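Local coordinates for protein amidase, hydantoinase/carbamoylase family (Burkholderia vietnamiensis, PDB 5I4M) that probably hydrolyses N-carbamoyl-L-amino acids as a zinc-dependent amidase of the peptidase M20 family, with two zinc ions bound per subunit, at residues I25-R30 and W413-A418; V77-D80 and N84-M87; D258-A263 and M288-N293; S353-A358 and L426-E431. All coordinates share one frame; numbering follows the deposited sequence. Where two conformers were deposited one is given.

Contacts 1, 2 and 4 belong to the zinc-binding part of the M20 fold, whereas contact 3 lies in the dimerisation region, its centre about 42 to 51 Å from theirs and on the opposite side of the chain's centre from all three. The subunit-pairing region is thus packed separately from the metal-binding part. Contacts 1 and 4 share helix 411-429, with centres about 18 Å apart, and touch where Ile25 CG2 packs on Leu426 CD1 at 4.0 Å. Contact 1 joins the start of the chain to its last long helix, so contacts 2 and 3 are nested within its loop, while contact 4 alternates with it. Contact 2, a local hairpin, closes before contacts 3 and 4 open.

Contact 1 (I25-R30 and W413-A418); sequences IKVDGR and WIEAGA
Val27 reaches helix 411-429 with both methyls. CG1 lies 3.6 Å from Ala418 O and 3.9 Å from Ala418 CB, while CG2 approaches the preceding turn, 4.0 Å from Glu415 CG. The valine thus straddles one turn of the helix, its two branches divided between residues 415 and 418. Glu415 runs past it in the opposite direction, its chain fully extended (chi1 175°, chi2 173°), which carries the carboxylate out over the backbone of Gly29. There Glu415 OE2 stands 3.9 Å from Gly29 CA, the glycine letting the carboxylate lie close against the backbone.

The polar half of the contact is built through water. Glu415 OE1 accepts from two waters: one also donates to Val27 O, the other accepts from Gly29 N, at 2.9 Å from water to nitrogen. A single carboxylate oxygen therefore serves both a carbonyl and an N-H of the segment entering helix 29-39. Asp28, between these two, turns its side chain away from helix 411-429 and occupies the N-cap position, where OD1 accepts from Arg31 N. Its own N-H is bound to Glu125 OE1, and Val27 N to Asn419 OD1, so the extended backbone ahead of the helix is held from two directions.

Around this core, Ile414 and Ala418 pack on Leu32, while Val27 also meets Leu422 and, from helix 117-132, Glu125 and Ser129. The contact consequently sits where the first turn of helix 29-39, helix 411-429 and helix 117-132 come together.

Contact 2 (V77-D80 and N84-M87); sequences VTVD and NVFM
Val77, Val85 and Met87 form the apolar centre of this antiparallel pair. Val77 CG1 meets Val85 CG1 at 3.8 Å, and its other methyl, CG2, lies beside Met87 CG as the two side chains run in the same direction. Val79 shares this face, its CG2 more distant from Val85 CG2 at 4.5 Å. Helix 57-72 covers it, with Val67 against Val85 and Ala70 against Met87.

On the opposite face Phe86 crosses Thr78, whose OG1 is 3.5 Å from Phe86 CB. A water joins that hydroxyl to Phe86 O. Between the strands, Thr78 and Phe86 make the two reciprocal bonds of a hydrogen-bonded pair; the one from Phe86 N to Thr78 O is almost straight, at 178°.

The polar edge is at the turn, where Asp80 N donates to Asn84 O. Asp80 CG sits between its backbone N and carbonyl carbon (chi1 73°), bringing the carboxylate back across to Asn84. OD1 accepts from Asn84 N, which approaches from above the carboxylate plane, while OD2 offers its syn lone pair to Asn84 ND2 at 2.9 Å. Carboxylate and amide planes are 68° apart. Asp80 OD2 also borders the Phe86 ring edge, 3.5 Å from CE1.

Asn84 OD1 is bound by Thr147 N, tying the turn to the segment before the ligand-binding Glu149. This is a beta hairpin whose turn is held by the Asp80-Asn84 side-chain bonds, joined to the sheet through strand 141-145.

Contact 3 (D258-A263 and M288-N293); sequences DALLGA and MQVHPN
Leu260 and Met288 meet at about a right angle: the leucine extends from helix 259-276 toward the strand, and the methionine reaches from strand 282-291 toward the helix. Leu260 CD1 rests on Met288 SD at 3.8 Å. The same methyl touches Val290 CG2 at 4.0 Å, again with the side chains crossed nearly perpendicularly, so a single leucine branch bridges two residues that point to the same side of the strand.

Met288 is extended through chi1 and chi2, then bends at its last torsion (chi3 -73°). This turn carries CE along the helix to Ala263 CB, 3.8 Å away, one helical turn beyond Leu260. Sulfur and terminal methyl thus engage successive turns, and the contact is wholly apolar and buried. Helix and strand run in nearly opposite directions, with 160° between the axes of the short segments and 9.7 Å at their closest approach.

Asp258 fixes the start of the helix as its N-cap. Its OD1 accepts from Leu261 N at 2.9 Å, from above the carboxylate plane, and more weakly from Leu260 N.

Strand 282-291 is also at the subunit boundary: Met288 N is bound to Asn293 OD1 of the second subunit, and the reciprocal bond forms too, while Leu260 packs on Val285 of that subunit. Such helix-on-sheet packing, with the strand's edge meeting its counterpart, is characteristic of the M20 dimerisation domain.

Contact 4 (S353-A358 and L426-E431); sequences SACVAA and LSRACE
Arg428 carries the contact with helix 353-365, meeting Cys355 and Ala354 through its guanidinium. The arginine chain leaves its backbone with CG anti to the carbonyl carbon and then bends twice (chi2 -124°, chi3 51°), folding the guanidinium round toward the first turn of helix 353-365. There NH1 points at Cys355 SG, 3.6 Å away and near the guanidinium plane, in a weak hydrogen bond. The sulfur therefore comes at the edge of the flat group. Ala354 CB instead lies over one of its faces, 4.3 Å from Arg428 NH1, so two adjacent residues of one helix meet the same cation from different sides.

Arg428 and Cys355 also pack on Phe208 of strand 206-212 and on Pro389, just ahead of strand 390-395. Here the two helices pack beside neighbouring parallel strands of the zinc-binding part of the M20 fold, at a distance from the metal site.

Past Ala429, whose backbone is bonded to His139, Cys430 is the first residue to leave helical geometry. The chain then turns so that Glu431 can reach back along Arg428. The pair forms a side-on salt bridge: Arg428 NE donates to Glu431 OE2 at 3.0 Å, meeting it from above the carboxylate plane, and Arg428 NH2 donates to the syn lone pair of Glu431 OE1 at 3.2 Å. This two-nitrogen grip probably limits rotation of the guanidinium, consistent with NH1 being turned to the cysteine. Glu431 OE1 has a second partner in His205 NE2, just ahead of strand 206-212.

Contact 1 (I25-R30 and W413-A418)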
loop_
_atom_site.group_PDB
_atom_site.type_symbol
_atom_site.label_atom_id
_atom_site.label_comp_id
_atom_site.label_asym_id
_atom_site.label_seq_id
_atom_site.Cartn_x
_atom_site.Cartn_y
_atom_site.Cartn_z
ATOM N N ILE A 25 11.853 12.701 -49.336
ATOM C CA ILE A 25 10.922 11.776 -48.703
ATOM C C ILE A 25 11.038 11.979 -47.196
ATOM O O ILE A 25 12.017 11.556 -46.577
ATOM C CB ILE A 25 11.219 10.326 -49.096
ATOM C CG1 ILE A 25 11.179 10.176 -50.618
ATOM C CG2 ILE A 25 10.241 9.374 -48.417
ATOM C CD1 ILE A 25 11.559 8.799 -51.089
ATOM N N LYS A 26 10.045 12.633 -46.600
ATOM C CA LYS A 26 10.130 12.977 -45.189
ATOM C C LYS A 26 8.733 13.000 -44.589
ATOM O O LYS A 26 7.729 13.051 -45.303
ATOM C CB LYS A 26 10.839 14.323 -44.982
ATOM C CG LYS A 26 10.279 15.476 -45.805
ATOM C CD LYS A 26 11.042 16.772 -45.519
ATOM C CE LYS A 26 10.375 17.976 -46.168
ATOM N NZ LYS A 26 10.460 17.933 -47.654
ATOM N N VAL A 27 8.680 12.946 -43.263
ATOM C CA VAL A 27 7.396 12.845 -42.583
ATOM C C VAL A 27 6.725 14.213 -42.536
ATOM O O VAL A 27 7.343 15.256 -42.780
ATOM C CB VAL A 27 7.557 12.258 -41.169
ATOM C CG1 VAL A 27 8.195 10.882 -41.238
ATOM C CG2 VAL A 27 8.383 13.189 -40.305
ATOM N N ASP A 28 5.427 14.191 -42.241
ATOM C CA ASP A 28 4.651 15.388 -41.922
ATOM C C ASP A 28 4.736 15.557 -40.410
ATOM O O ASP A 28 4.006 14.905 -39.662
ATOM C CB ASP A 28 3.213 15.220 -42.409
ATOM C CG ASP A 28 2.358 16.467 -42.214
ATOM O OD1 ASP A 28 2.617 17.262 -41.284
ATOM O OD2 ASP A 28 1.400 16.634 -43.002
ATOM N N GLY A 29 5.646 16.422 -39.952
ATOM C CA GLY A 29 5.907 16.516 -38.521
ATOM C C GLY A 29 4.720 17.025 -37.722
ATOM O O GLY A 29 4.489 16.590 -36.592
ATOM N N ARG A 30 3.963 17.967 -38.285
ATOM C CA ARG A 30 2.799 18.479 -37.572
ATOM C C ARG A 30 1.710 17.424 -37.475
ATOM O O ARG A 30 1.065 17.285 -36.429
ATOM C CB ARG A 30 2.261 19.736 -38.258
ATOM C CG ARG A 30 1.038 20.304 -37.550
ATOM C CD ARG A 30 0.495 21.554 -38.222
ATOM N NE ARG A 30 0.118 21.316 -39.612
ATOM C CZ ARG A 30 -0.445 22.232 -40.395
ATOM N NH1 ARG A 30 -0.706 23.443 -39.917
ATOM N NH2 ARG A 30 -0.751 21.939 -41.653
ATOM N N TRP A 413 12.514 17.025 -32.027
ATOM C CA TRP A 413 12.941 15.653 -31.745
ATOM C C TRP A 413 11.950 14.645 -32.299
ATOM O O TRP A 413 12.343 13.624 -32.872
ATOM C CB TRP A 413 13.094 15.429 -30.239
ATOM C CG TRP A 413 14.180 16.201 -29.616
ATOM C CD1 TRP A 413 15.258 16.785 -30.238
ATOM C CD2 TRP A 413 14.308 16.490 -28.226
ATOM N NE1 TRP A 413 16.044 17.419 -29.308
ATOM C CE2 TRP A 413 15.483 17.256 -28.066
ATOM C CE3 TRP A 413 13.539 16.179 -27.094
ATOM C CZ2 TRP A 413 15.909 17.714 -26.819
ATOM C CZ3 TRP A 413 13.962 16.644 -25.851
ATOM C CH2 TRP A 413 15.132 17.407 -25.729
ATOM N N ILE A 414 10.658 14.887 -32.076
ATOM C CA ILE A 414 9.632 13.949 -32.525
ATOM C C ILE A 414 9.710 13.764 -34.034
ATOM O O ILE A 414 9.714 12.637 -34.541
ATOM C CB ILE A 414 8.241 14.440 -32.074
ATOM C CG1 ILE A 414 8.129 14.356 -30.553
ATOM C CG2 ILE A 414 7.114 13.639 -32.736
ATOM C CD1 ILE A 414 8.344 12.931 -30.009
ATOM N N GLU A 415 9.807 14.873 -34.773
ATOM C CA GLU A 415 9.875 14.793 -36.229
ATOM C C GLU A 415 11.156 14.107 -36.690
ATOM O O GLU A 415 11.123 13.264 -37.597
ATOM C CB GLU A 415 9.758 16.198 -36.833
ATOM C CG GLU A 415 9.925 16.255 -38.341
ATOM C CD GLU A 415 9.623 17.628 -38.894
ATOM O OE1 GLU A 415 9.803 17.844 -40.103
ATOM O OE2 GLU A 415 9.190 18.491 -38.113
ATOM N N ALA A 416 12.287 14.433 -36.062
ATOM C CA ALA A 416 13.562 13.866 -36.494
ATOM C C ALA A 416 13.573 12.353 -36.342
ATOM O O ALA A 416 14.039 11.633 -37.236
ATOM C CB ALA A 416 14.713 14.473 -35.701
ATOM N N GLY A 417 13.085 11.851 -35.211
ATOM C CA GLY A 417 13.100 10.412 -34.998
ATOM C C GLY A 417 12.243 9.679 -36.007
ATOM O O GLY A 417 12.590 8.582 -36.449
ATOM N N ALA A 418 11.111 10.283 -36.393
ATOM C CA ALA A 418 10.228 9.670 -37.381
ATOM C C ALA A 418 10.843 9.682 -38.773
ATOM O O ALA A 418 10.608 8.754 -39.555
ATOM C CB ALA A 418 8.869 10.382 -37.390
HETATM O O HOH W 1 9.965 16.125 -42.178
HETATM O O HOH W 2 7.179 18.467 -41.216
#

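Contact 2 (V77-D80 and N84-M87)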
loop_
_atom_site.group_PDB
_atom_site.type_symbol
_atom_site.label_atom_id
_atom_site.label_comp_id
_atom_site.label_asym_id
_atom_site.label_seq_id
_atom_site.Cartn_x
_atom_site.Cartn_y
_atom_site.Cartn_z
ATOM N N VAL A 77 -5.947 -5.026 -40.890
ATOM C CA VAL A 77 -5.671 -5.154 -39.465
ATOM C C VAL A 77 -5.979 -6.575 -39.015
ATOM O O VAL A 77 -7.026 -7.133 -39.361
ATOM C CB VAL A 77 -6.473 -4.129 -38.642
ATOM C CG1 VAL A 77 -6.103 -4.233 -37.166
ATOM C CG2 VAL A 77 -6.194 -2.724 -39.157
ATOM N N THR A 78 -5.070 -7.145 -38.229
ATOM C CA THR A 78 -5.280 -8.418 -37.559
ATOM C C THR A 78 -4.900 -8.238 -36.094
ATOM O O THR A 78 -4.153 -7.328 -35.734
ATOM C CB THR A 78 -4.453 -9.553 -38.202
ATOM O OG1 THR A 78 -3.079 -9.151 -38.306
ATOM C CG2 THR A 78 -4.981 -9.902 -39.603
ATOM N N VAL A 79 -5.451 -9.099 -35.244
ATOM C CA VAL A 79 -5.216 -9.063 -33.808
ATOM C C VAL A 79 -4.902 -10.485 -33.379
ATOM O O VAL A 79 -5.649 -11.405 -33.723
ATOM C CB VAL A 79 -6.436 -8.524 -33.035
ATOM C CG1 VAL A 79 -6.129 -8.470 -31.543
ATOM C CG2 VAL A 79 -6.863 -7.134 -33.566
ATOM N N ASP A 80 -3.795 -10.679 -32.658
ATOM C CA ASP A 80 -3.434 -12.044 -32.301
ATOM C C ASP A 80 -3.993 -12.404 -30.919
ATOM O O ASP A 80 -4.723 -11.634 -30.289
ATOM C CB ASP A 80 -1.914 -12.266 -32.433
ATOM C CG ASP A 80 -1.073 -11.602 -31.330
ATOM O OD1 ASP A 80 -1.590 -11.177 -30.279
ATOM O OD2 ASP A 80 0.166 -11.526 -31.516
ATOM N N ASN A 84 -2.025 -8.315 -29.527
ATOM C CA ASN A 84 -1.165 -7.485 -30.353
ATOM C C ASN A 84 -1.897 -7.134 -31.642
ATOM O O ASN A 84 -2.583 -7.974 -32.235
ATOM C CB ASN A 84 0.149 -8.201 -30.686
ATOM C CG ASN A 84 0.912 -8.658 -29.455
ATOM O OD1 ASN A 84 1.084 -7.907 -28.500
ATOM N ND2 ASN A 84 1.405 -9.905 -29.487
ATOM N N VAL A 85 -1.754 -5.884 -32.077
ATOM C CA VAL A 85 -2.499 -5.357 -33.223
ATOM C C VAL A 85 -1.516 -5.123 -34.361
ATOM O O VAL A 85 -0.551 -4.367 -34.202
ATOM C CB VAL A 85 -3.227 -4.052 -32.873
ATOM C CG1 VAL A 85 -4.031 -3.562 -34.075
ATOM C CG2 VAL A 85 -4.093 -4.226 -31.635
ATOM N N PHE A 86 -1.785 -5.729 -35.522
ATOM C CA PHE A 86 -0.907 -5.641 -36.684
ATOM C C PHE A 86 -1.618 -4.871 -37.789
ATOM O O PHE A 86 -2.626 -5.334 -38.330
ATOM C CB PHE A 86 -0.493 -7.036 -37.142
ATOM C CG PHE A 86 0.220 -7.815 -36.069
ATOM C CD1 PHE A 86 -0.493 -8.559 -35.136
ATOM C CD2 PHE A 86 1.600 -7.769 -35.972
ATOM C CE1 PHE A 86 0.171 -9.264 -34.132
ATOM C CE2 PHE A 86 2.269 -8.461 -34.968
ATOM C CZ PHE A 86 1.559 -9.209 -34.054
ATOM N N MET A 87 -1.089 -3.699 -38.111
ATOM C CA MET A 87 -1.643 -2.831 -39.139
ATOM C C MET A 87 -0.697 -2.875 -40.332
ATOM O O MET A 87 0.434 -2.384 -40.254
ATOM C CB MET A 87 -1.829 -1.419 -38.589
ATOM C CG MET A 87 -2.861 -1.348 -37.468
ATOM S SD MET A 87 -2.686 0.054 -36.335
ATOM C CE MET A 87 -1.437 -0.563 -35.195
HETATM O O HOH W 3 -2.401 -7.540 -40.309
#

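Contact 3 (D258-A263 and M288-N293)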
loop_
_atom_site.group_PDB
_atom_site.type_symbol
_atom_site.label_atom_id
_atom_site.label_comp_id
_atom_site.label_asym_id
_atom_site.label_seq_id
_atom_site.Cartn_x
_atom_site.Cartn_y
_atom_site.Cartn_z
ATOM N N ASP A 258 8.566 -8.125 12.660
ATOM C CA ASP A 258 7.988 -7.028 11.889
ATOM C C ASP A 258 8.359 -7.185 10.417
ATOM O O ASP A 258 9.525 -7.009 10.040
ATOM C CB ASP A 258 8.499 -5.702 12.456
ATOM C CG ASP A 258 7.782 -4.496 11.887
ATOM O OD1 ASP A 258 7.486 -4.512 10.672
ATOM O OD2 ASP A 258 7.516 -3.530 12.661
ATOM N N ALA A 259 7.363 -7.496 9.576
ATOM C CA ALA A 259 7.650 -7.724 8.162
ATOM C C ALA A 259 7.973 -6.428 7.429
ATOM O O ALA A 259 8.684 -6.455 6.419
ATOM C CB ALA A 259 6.474 -8.432 7.481
ATOM N N LEU A 260 7.456 -5.294 7.892
ATOM C CA LEU A 260 7.819 -4.039 7.245
ATOM C C LEU A 260 9.227 -3.597 7.634
ATOM O O LEU A 260 9.937 -2.992 6.827
ATOM C CB LEU A 260 6.776 -2.960 7.581
ATOM C CG LEU A 260 7.012 -1.573 6.970
ATOM C CD1 LEU A 260 7.089 -1.678 5.454
ATOM C CD2 LEU A 260 5.907 -0.601 7.389
ATOM N N LEU A 261 9.654 -3.874 8.858
ATOM C CA LEU A 261 11.050 -3.640 9.199
ATOM C C LEU A 261 11.958 -4.410 8.255
ATOM O O LEU A 261 12.946 -3.865 7.743
ATOM C CB LEU A 261 11.307 -4.044 10.648
ATOM C CG LEU A 261 12.715 -3.780 11.194
ATOM C CD1 LEU A 261 13.019 -2.273 11.221
ATOM C CD2 LEU A 261 12.875 -4.396 12.560
ATOM N N GLY A 262 11.619 -5.675 7.993
ATOM C CA GLY A 262 12.399 -6.466 7.048
ATOM C C GLY A 262 12.349 -5.896 5.646
ATOM O O GLY A 262 13.385 -5.692 5.005
ATOM N N ALA A 263 11.138 -5.628 5.149
ATOM C CA ALA A 263 11.005 -5.092 3.797
ATOM C C ALA A 263 11.758 -3.778 3.650
ATOM O O ALA A 263 12.426 -3.544 2.636
ATOM C CB ALA A 263 9.527 -4.904 3.450
ATOM N N MET A 288 5.002 -1.918 -3.134
ATOM C CA MET A 288 4.995 -2.483 -1.792
ATOM C C MET A 288 3.557 -2.512 -1.301
ATOM O O MET A 288 2.826 -1.537 -1.477
ATOM C CB MET A 288 5.864 -1.665 -0.824
ATOM C CG MET A 288 5.925 -2.281 0.572
ATOM S SD MET A 288 7.108 -1.503 1.694
ATOM C CE MET A 288 8.651 -2.095 0.993
ATOM N N GLN A 289 3.159 -3.628 -0.688
ATOM C CA GLN A 289 1.822 -3.787 -0.108
ATOM C C GLN A 289 1.989 -4.297 1.318
ATOM O O GLN A 289 2.517 -5.392 1.521
ATOM C CB GLN A 289 0.957 -4.773 -0.910
ATOM C CG GLN A 289 0.643 -4.391 -2.377
ATOM C CD GLN A 289 0.024 -5.554 -3.181
ATOM O OE1 GLN A 289 0.372 -6.711 -2.980
ATOM N NE2 GLN A 289 -0.901 -5.237 -4.083
ATOM N N VAL A 290 1.539 -3.518 2.299
ATOM C CA VAL A 290 1.710 -3.846 3.715
ATOM C C VAL A 290 0.410 -4.424 4.255
ATOM O O VAL A 290 -0.675 -3.931 3.925
ATOM C CB VAL A 290 2.127 -2.594 4.511
ATOM C CG1 VAL A 290 2.276 -2.902 6.011
ATOM C CG2 VAL A 290 3.410 -1.990 3.922
ATOM N N HIS A 291 0.509 -5.468 5.097
ATOM C CA HIS A 291 -0.662 -6.084 5.710
ATOM C C HIS A 291 -0.462 -6.183 7.220
ATOM O O HIS A 291 0.601 -6.638 7.673
ATOM C CB HIS A 291 -0.913 -7.472 5.095
ATOM C CG HIS A 291 -0.966 -7.470 3.593
ATOM N ND1 HIS A 291 -2.125 -7.225 2.887
ATOM C CD2 HIS A 291 -0.001 -7.682 2.666
ATOM C CE1 HIS A 291 -1.871 -7.281 1.591
ATOM N NE2 HIS A 291 -0.591 -7.565 1.430
ATOM N N PRO A 292 -1.460 -5.802 8.036
ATOM C CA PRO A 292 -2.773 -5.305 7.613
ATOM C C PRO A 292 -2.796 -3.812 7.310
ATOM O O PRO A 292 -3.850 -3.292 6.961
ATOM C CB PRO A 292 -3.668 -5.628 8.819
ATOM C CG PRO A 292 -2.745 -5.504 9.991
ATOM C CD PRO A 292 -1.409 -6.050 9.490
ATOM N N ASN A 293 -1.653 -3.136 7.441
ATOM C CA ASN A 293 -1.536 -1.701 7.138
ATOM C C ASN A 293 -2.358 -0.855 8.111
ATOM O O ASN A 293 -2.940 0.166 7.736
ATOM C CB ASN A 293 -1.929 -1.392 5.689
ATOM C CG ASN A 293 -1.099 -0.266 5.089
ATOM O OD1 ASN A 293 0.044 -0.043 5.491
ATOM N ND2 ASN A 293 -1.674 0.451 4.125
#

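Contact 4 (S353-A358 and L426-E431)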
loop_
_atom_site.group_PDB
_atom_site.type_symbol
_atom_site.label_atom_id
_atom_site.label_comp_id
_atom_site.label_asym_id
_atom_site.label_seq_id
_atom_site.Cartn_x
_atom_site.Cartn_y
_atom_site.Cartn_z
ATOM N N SER A 353 23.414 -5.621 -36.572
ATOM C CA SER A 353 24.383 -4.631 -37.035
ATOM C C SER A 353 23.919 -3.936 -38.311
ATOM O O SER A 353 24.164 -2.739 -38.484
ATOM C CB SER A 353 25.753 -5.280 -37.237
ATOM O OG SER A 353 25.695 -6.311 -38.201
ATOM N N ALA A 354 23.252 -4.657 -39.217
ATOM C CA ALA A 354 22.762 -4.001 -40.428
ATOM C C ALA A 354 21.616 -3.046 -40.110
ATOM O O ALA A 354 21.510 -1.969 -40.714
ATOM C CB ALA A 354 22.319 -5.036 -41.459
ATOM N N CYS A 355 20.748 -3.423 -39.171
ATOM C CA CYS A 355 19.693 -2.509 -38.753
ATOM C C CYS A 355 20.283 -1.261 -38.111
ATOM O O CYS A 355 19.843 -0.137 -38.389
ATOM C CB CYS A 355 18.738 -3.217 -37.787
ATOM S SG CYS A 355 17.670 -4.430 -38.608
ATOM N N VAL A 356 21.267 -1.441 -37.233
ATOM C CA VAL A 356 21.919 -0.294 -36.606
ATOM C C VAL A 356 22.521 0.619 -37.671
ATOM O O VAL A 356 22.383 1.846 -37.611
ATOM C CB VAL A 356 22.978 -0.783 -35.598
ATOM C CG1 VAL A 356 23.886 0.357 -35.160
ATOM C CG2 VAL A 356 22.306 -1.438 -34.385
ATOM N N ALA A 357 23.180 0.033 -38.670
ATOM C CA ALA A 357 23.774 0.832 -39.736
ATOM C C ALA A 357 22.716 1.604 -40.513
ATOM O O ALA A 357 22.952 2.742 -40.935
ATOM C CB ALA A 357 24.571 -0.068 -40.677
ATOM N N ALA A 358 21.543 0.994 -40.719
ATOM C CA ALA A 358 20.466 1.671 -41.436
ATOM C C ALA A 358 19.958 2.875 -40.657
ATOM O O ALA A 358 19.615 3.900 -41.253
ATOM C CB ALA A 358 19.320 0.700 -41.723
ATOM N N LEU A 426 12.422 2.171 -44.890
ATOM C CA LEU A 426 12.475 2.162 -46.351
ATOM C C LEU A 426 13.684 1.394 -46.852
ATOM O O LEU A 426 13.591 0.624 -47.816
ATOM C CB LEU A 426 12.514 3.588 -46.890
ATOM C CG LEU A 426 11.188 4.206 -47.292
ATOM C CD1 LEU A 426 11.427 5.645 -47.712
ATOM C CD2 LEU A 426 10.552 3.401 -48.418
ATOM N N SER A 427 14.832 1.600 -46.211
ATOM C CA SER A 427 16.048 0.923 -46.637
ATOM C C SER A 427 15.858 -0.589 -46.661
ATOM O O SER A 427 16.267 -1.260 -47.614
ATOM C CB SER A 427 17.197 1.315 -45.712
ATOM O OG SER A 427 18.412 0.737 -46.140
ATOM N N ARG A 428 15.218 -1.145 -45.637
ATOM C CA ARG A 428 15.066 -2.590 -45.594
ATOM C C ARG A 428 13.849 -3.080 -46.371
ATOM O O ARG A 428 13.890 -4.175 -46.948
ATOM C CB ARG A 428 14.989 -3.050 -44.139
ATOM C CG ARG A 428 16.117 -2.461 -43.297
ATOM C CD ARG A 428 16.923 -3.522 -42.608
ATOM N NE ARG A 428 17.375 -4.568 -43.517
ATOM C CZ ARG A 428 17.927 -5.708 -43.110
ATOM N NH1 ARG A 428 18.096 -5.944 -41.812
ATOM N NH2 ARG A 428 18.309 -6.618 -43.995
ATOM N N ALA A 429 12.771 -2.296 -46.410
ATOM C CA ALA A 429 11.554 -2.751 -47.069
ATOM C C ALA A 429 11.672 -2.705 -48.583
ATOM O O ALA A 429 10.855 -3.321 -49.274
ATOM C CB ALA A 429 10.353 -1.915 -46.614
ATOM N N CYS A 430 12.669 -2.001 -49.110
ATOM C CA CYS A 430 12.893 -1.927 -50.543
ATOM C C CYS A 430 13.983 -2.879 -51.016
ATOM O O CYS A 430 14.354 -2.844 -52.192
ATOM C CB CYS A 430 13.214 -0.490 -50.947
ATOM S SG CYS A 430 11.743 0.561 -50.891
ATOM N N GLU A 431 14.502 -3.724 -50.136
ATOM C CA GLU A 431 15.413 -4.776 -50.574
ATOM C C GLU A 431 14.635 -5.770 -51.431
ATOM O O GLU A 431 13.526 -6.165 -51.059
ATOM C CB GLU A 431 16.049 -5.468 -49.369
ATOM C CG GLU A 431 16.932 -4.537 -48.549
ATOM C CD GLU A 431 17.403 -5.137 -47.235
ATOM O OE1 GLU A 431 17.130 -6.326 -46.968
ATOM O OE2 GLU A 431 18.043 -4.401 -46.454
#